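Long-range contacts in peptide ABC transporter, peptide-binding protein (Thermus thermophilus, PDB 2D5W), which binds oligopeptides, here a pentapeptide, and probably delivers them to an ABC transporter for passage across the membrane: residues Ile302-Asp307 with Leu545-Arg550; Ala352-Ala357 with Arg533-Trp538. One frame throughout, in Å; residues are numbered along the deposited sequence.

Interaction 1. Residues Ile302-Asp307 with Leu545-Arg550; sequences IWEHID and LPLYFR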
# COMPACT_ATOMS: atom_id res chain seq x y z
N ILE A 302 -5.85 -3.19 7.09
CA ILE A 302 -6.49 -2.53 5.96
C ILE A 302 -7.42 -1.48 6.55
O ILE A 302 -8.47 -1.80 7.12
CB ILE A 302 -7.29 -3.55 5.14
CG1 ILE A 302 -6.40 -4.75 4.81
CG2 ILE A 302 -7.80 -2.91 3.86
CD1 ILE A 302 -7.16 -6.00 4.40
N TRP A 303 -7.04 -0.22 6.39
CA TRP A 303 -7.77 0.88 6.99
C TRP A 303 -8.51 1.78 6.01
O TRP A 303 -7.90 2.60 5.32
CB TRP A 303 -6.78 1.70 7.83
CG TRP A 303 -7.34 2.91 8.50
CD1 TRP A 303 -8.36 2.95 9.40
CD2 TRP A 303 -6.87 4.25 8.36
NE1 TRP A 303 -8.56 4.25 9.83
CE2 TRP A 303 -7.66 5.06 9.20
CE3 TRP A 303 -5.86 4.85 7.60
CZ2 TRP A 303 -7.47 6.44 9.30
CZ3 TRP A 303 -5.67 6.22 7.70
CH2 TRP A 303 -6.47 7.00 8.55
N GLU A 304 -9.83 1.59 5.94
CA GLU A 304 -10.68 2.40 5.07
C GLU A 304 -10.81 3.75 5.77
O GLU A 304 -11.16 3.81 6.96
CB GLU A 304 -12.05 1.75 4.88
CG GLU A 304 -12.93 2.44 3.84
CD GLU A 304 -12.50 2.18 2.40
OE1 GLU A 304 -13.05 2.85 1.50
OE2 GLU A 304 -11.64 1.31 2.16
N HIS A 305 -10.54 4.82 5.05
CA HIS A 305 -10.55 6.15 5.65
C HIS A 305 -10.80 7.21 4.59
O HIS A 305 -10.86 6.92 3.39
CB HIS A 305 -9.18 6.41 6.26
CG HIS A 305 -8.10 6.52 5.24
ND1 HIS A 305 -7.62 5.42 4.55
CD2 HIS A 305 -7.50 7.60 4.69
CE1 HIS A 305 -6.77 5.83 3.62
NE2 HIS A 305 -6.68 7.15 3.68
N ILE A 306 -10.92 8.46 5.04
CA ILE A 306 -11.10 9.58 4.13
C ILE A 306 -10.03 10.61 4.42
O ILE A 306 -10.00 11.21 5.49
CB ILE A 306 -12.49 10.25 4.30
CG1 ILE A 306 -13.60 9.20 4.15
CG2 ILE A 306 -12.66 11.35 3.26
CD1 ILE A 306 -15.01 9.76 4.24
N ASP A 307 -9.12 10.80 3.47
CA ASP A 307 -8.09 11.80 3.63
C ASP A 307 -8.72 13.16 3.35
O ASP A 307 -9.71 13.27 2.62
CB ASP A 307 -6.91 11.53 2.71
CG ASP A 307 -5.93 10.55 3.31
OD1 ASP A 307 -5.72 9.47 2.72
OD2 ASP A 307 -5.38 10.85 4.40
N LEU A 545 -10.17 11.02 8.28
CA LEU A 545 -11.35 10.49 8.95
C LEU A 545 -11.33 8.97 8.89
O LEU A 545 -11.39 8.38 7.81
CB LEU A 545 -12.62 11.02 8.28
CG LEU A 545 -12.69 12.53 8.06
CD1 LEU A 545 -14.03 12.91 7.47
CD2 LEU A 545 -12.47 13.26 9.38
N PRO A 546 -11.21 8.31 10.05
CA PRO A 546 -11.19 6.85 10.04
C PRO A 546 -12.59 6.30 9.80
O PRO A 546 -13.56 6.81 10.36
CB PRO A 546 -10.67 6.51 11.43
CG PRO A 546 -11.29 7.60 12.28
CD PRO A 546 -11.14 8.84 11.42
N LEU A 547 -12.71 5.28 8.95
CA LEU A 547 -14.02 4.71 8.68
C LEU A 547 -14.17 3.32 9.30
O LEU A 547 -14.90 3.15 10.27
CB LEU A 547 -14.30 4.66 7.17
CG LEU A 547 -14.42 6.03 6.48
CD1 LEU A 547 -14.82 5.83 5.02
CD2 LEU A 547 -15.45 6.90 7.19
N TYR A 548 -13.47 2.32 8.77
CA TYR A 548 -13.54 0.97 9.32
C TYR A 548 -12.33 0.12 8.95
O TYR A 548 -11.61 0.44 8.00
CB TYR A 548 -14.84 0.27 8.88
CG TYR A 548 -15.11 0.26 7.38
CD1 TYR A 548 -15.86 1.27 6.78
CD2 TYR A 548 -14.64 -0.78 6.58
CE1 TYR A 548 -16.13 1.24 5.40
CE2 TYR A 548 -14.91 -0.82 5.21
CZ TYR A 548 -15.65 0.19 4.63
OH TYR A 548 -15.91 0.14 3.28
N PHE A 549 -12.11 -0.94 9.71
CA PHE A 549 -11.01 -1.87 9.46
C PHE A 549 -11.57 -3.02 8.65
O PHE A 549 -12.62 -3.58 8.97
CB PHE A 549 -10.42 -2.38 10.78
CG PHE A 549 -9.76 -1.31 11.61
CD1 PHE A 549 -8.68 -0.59 11.12
CD2 PHE A 549 -10.22 -1.04 12.89
CE1 PHE A 549 -8.06 0.39 11.90
CE2 PHE A 549 -9.61 -0.06 13.67
CZ PHE A 549 -8.53 0.65 13.18
N ARG A 550 -10.85 -3.40 7.59
CA ARG A 550 -11.30 -4.44 6.68
C ARG A 550 -10.63 -5.80 6.79
O ARG A 550 -9.53 -5.94 7.33
CB ARG A 550 -11.14 -3.95 5.24
CG ARG A 550 -12.03 -2.77 4.90
CD ARG A 550 -11.65 -2.11 3.60
NE ARG A 550 -11.62 -3.04 2.47
CZ ARG A 550 -11.41 -2.66 1.22
NH1 ARG A 550 -11.40 -3.56 0.24
NH2 ARG A 550 -11.20 -1.38 0.94
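Glu-304 has CG anti to its backbone N (chi1 -172°), Tyr-548 between its N and carbonyl carbon (chi1 52°). Glu-304 CG lies 3.6 Å from Tyr-548 CZ, and CB makes a CH-pi contact over the ring centre, 3.8 Å from the centroid. Strands 293-308 and 544-557 pair antiparallel in a mixed sheet of this solute-binding protein, and Ile-302 also packs on the bound peptide. A classic beta bulge shifts their register between Glu-304 and His-305: Leu-547 and Tyr-548 both face Glu-304, whose O accepts from Leu-547 N at 2.9 Å and Tyr-548 N at 3.3 Å. Arg-550 NH2 meets Glu-304 OE2 at 3.0 Å on its syn side, 33° out of the carboxylate plane, a salt bridge; OE1 forms a second with Arg-418. An alanine here lacks the carboxylate, which would probably leave the close charges of Arg-550 and Arg-418 without their shared mate. On the opposite face, Trp-303 CD1 meets Phe-549 CE1 at 3.6 Å, and Pro-546 CB sits at the indole edge. His-305 CB lies over one indole face, toward its rim; its imidazole gives ND1 to Trp-303 O and NE2 to Asp-307 OD1. Ile-306 CG1 packs on Leu-547 CD1 of the bulge at 3.7 Å.

Interaction 2. Residues Ala352-Ala357 with Arg533-Trp538; sequences AHTWIA and RAQEIW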
# COMPACT_ATOMS: atom_id res chain seq x y z
N ALA A 352 -13.54 2.23 12.71
CA ALA A 352 -12.18 2.54 13.14
C ALA A 352 -12.14 3.94 13.73
O ALA A 352 -12.83 4.84 13.24
CB ALA A 352 -11.24 2.44 11.96
N HIS A 353 -11.31 4.12 14.76
CA HIS A 353 -11.16 5.42 15.42
C HIS A 353 -9.71 5.89 15.40
O HIS A 353 -9.40 6.99 15.85
CB HIS A 353 -11.64 5.30 16.87
CG HIS A 353 -13.05 4.80 16.99
ND1 HIS A 353 -14.14 5.56 16.64
CD2 HIS A 353 -13.53 3.60 17.39
CE1 HIS A 353 -15.24 4.85 16.81
NE2 HIS A 353 -14.90 3.66 17.26
N THR A 354 -8.84 5.03 14.88
CA THR A 354 -7.41 5.30 14.76
C THR A 354 -6.94 4.71 13.43
O THR A 354 -7.73 4.07 12.74
CB THR A 354 -6.65 4.68 15.96
OG1 THR A 354 -5.26 4.96 15.83
CG2 THR A 354 -6.87 3.18 16.02
N TRP A 355 -5.68 4.93 13.05
CA TRP A 355 -5.18 4.43 11.77
C TRP A 355 -4.49 3.07 11.82
O TRP A 355 -4.23 2.48 10.78
CB TRP A 355 -4.23 5.46 11.13
CG TRP A 355 -2.80 5.39 11.62
CD1 TRP A 355 -1.78 4.65 11.08
CD2 TRP A 355 -2.25 6.05 12.77
NE1 TRP A 355 -0.63 4.81 11.82
CE2 TRP A 355 -0.89 5.66 12.86
CE3 TRP A 355 -2.77 6.92 13.73
CZ2 TRP A 355 -0.05 6.11 13.88
CZ3 TRP A 355 -1.93 7.38 14.74
CH2 TRP A 355 -0.59 6.97 14.81
N ILE A 356 -4.21 2.59 13.03
CA ILE A 356 -3.55 1.30 13.21
C ILE A 356 -4.59 0.21 13.48
O ILE A 356 -5.35 0.30 14.44
CB ILE A 356 -2.54 1.36 14.39
CG1 ILE A 356 -1.47 2.42 14.09
CG2 ILE A 356 -1.91 -0.01 14.60
CD1 ILE A 356 -0.45 2.59 15.21
N ALA A 357 -4.61 -0.81 12.63
CA ALA A 357 -5.58 -1.90 12.77
C ALA A 357 -5.30 -2.79 13.98
O ALA A 357 -4.16 -2.94 14.40
CB ALA A 357 -5.59 -2.74 11.49
N ARG A 533 -0.00 7.21 22.88
CA ARG A 533 -0.11 8.64 23.11
C ARG A 533 -0.24 9.35 21.77
O ARG A 533 -1.01 10.30 21.63
CB ARG A 533 1.12 9.15 23.87
CG ARG A 533 1.50 8.28 25.07
CD ARG A 533 0.27 7.81 25.84
NE ARG A 533 0.53 6.59 26.59
CZ ARG A 533 -0.41 5.85 27.17
NH1 ARG A 533 -0.08 4.75 27.83
NH2 ARG A 533 -1.68 6.21 27.08
N ALA A 534 0.50 8.88 20.76
CA ALA A 534 0.43 9.48 19.44
C ALA A 534 -0.98 9.33 18.86
O ALA A 534 -1.51 10.25 18.23
CB ALA A 534 1.45 8.84 18.51
N GLN A 535 -1.59 8.17 19.08
CA GLN A 535 -2.94 7.93 18.58
C GLN A 535 -3.98 8.80 19.28
O GLN A 535 -4.98 9.19 18.67
CB GLN A 535 -3.30 6.44 18.71
CG GLN A 535 -2.53 5.55 17.73
CD GLN A 535 -2.75 4.07 17.98
OE1 GLN A 535 -3.76 3.49 17.60
NE2 GLN A 535 -1.78 3.45 18.65
N GLU A 536 -3.75 9.11 20.55
CA GLU A 536 -4.67 9.97 21.29
C GLU A 536 -4.68 11.36 20.65
O GLU A 536 -5.74 11.96 20.45
CB GLU A 536 -4.25 10.08 22.76
CG GLU A 536 -4.48 8.83 23.60
CD GLU A 536 -5.91 8.69 24.08
OE1 GLU A 536 -6.22 7.67 24.75
OE2 GLU A 536 -6.74 9.58 23.82
N ILE A 537 -3.49 11.88 20.34
CA ILE A 537 -3.38 13.19 19.71
C ILE A 537 -4.01 13.14 18.32
O ILE A 537 -4.76 14.04 17.94
CB ILE A 537 -1.90 13.60 19.58
CG1 ILE A 537 -1.31 13.85 20.98
CG2 ILE A 537 -1.77 14.84 18.71
CD1 ILE A 537 0.19 14.04 20.99
N TRP A 538 -3.71 12.08 17.58
CA TRP A 538 -4.24 11.89 16.23
C TRP A 538 -5.77 11.96 16.24
O TRP A 538 -6.37 12.63 15.40
CB TRP A 538 -3.78 10.53 15.70
CG TRP A 538 -4.12 10.25 14.26
CD1 TRP A 538 -3.31 10.42 13.17
CD2 TRP A 538 -5.37 9.75 13.76
NE1 TRP A 538 -3.98 10.05 12.03
CE2 TRP A 538 -5.24 9.64 12.36
CE3 TRP A 538 -6.58 9.38 14.36
CZ2 TRP A 538 -6.28 9.18 11.55
CZ3 TRP A 538 -7.62 8.93 13.55
CH2 TRP A 538 -7.46 8.83 12.16
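His-353 turns its backbone O to Trp-538 CZ3, 3.5 Å away, where an irregular loop segment packs against helix 524-541 of this solute-binding fold. Thr-354 follows with OG1 anti to its backbone N (chi1 -180°), and this hydroxyl donates to Gln-535 OE1 at 2.7 Å, in the amide plane and on a lone pair. The same OE1 also accepts from Asn-364 N, while NE2 gives hydrogen bonds to Leu-362 O and Phe-531 O; with both ends engaged, the buried amide is held against rotation. Trp-355 lays the six-membered part of its indole between the Gln-535 chain and Trp-538. Its CZ3 touches Gln-535 CG at 3.6 Å, and its CE3 rests over one face of the Trp-538 ring, displaced toward the rim. The indoles are oblique, with planes at 46° and the Trp-355 six-membered and Trp-538 five-membered centroids 4.7 Å apart. Phe-479 meets both indoles edge-to-face, and Glu-474 accepts from Trp-355 NE1; Trp-355 N, by contrast, is buried without a partner. Ile-356 lays CG1 over a face of the Trp-355 ring and crosses the Gln-535 chain at about a right angle, its CD1 3.8 Å from Gln-535 NE2.

In the fold
From the N terminus, the chain first reaches 302-307, in strand 293-308, then passes through helices 325-333 and 337-345 to the loop 352-357. Helix 524-541 returns to that loop and closes interaction 2 across 175 residues; strand 544-557, next in sequence, pairs with 302-307 to close interaction 1 across 237. Interaction 2 therefore nests within interaction 1, their centres about 11 Å apart. Ala-352 N is hydrogen-bonded to Leu-547 O, and Phe-549 packs on Ala-352, which joins the loop to the sheet. Strand 463-469 pairs with the other edge of 293-308, and the loop touches both that sheet and helix 524-541.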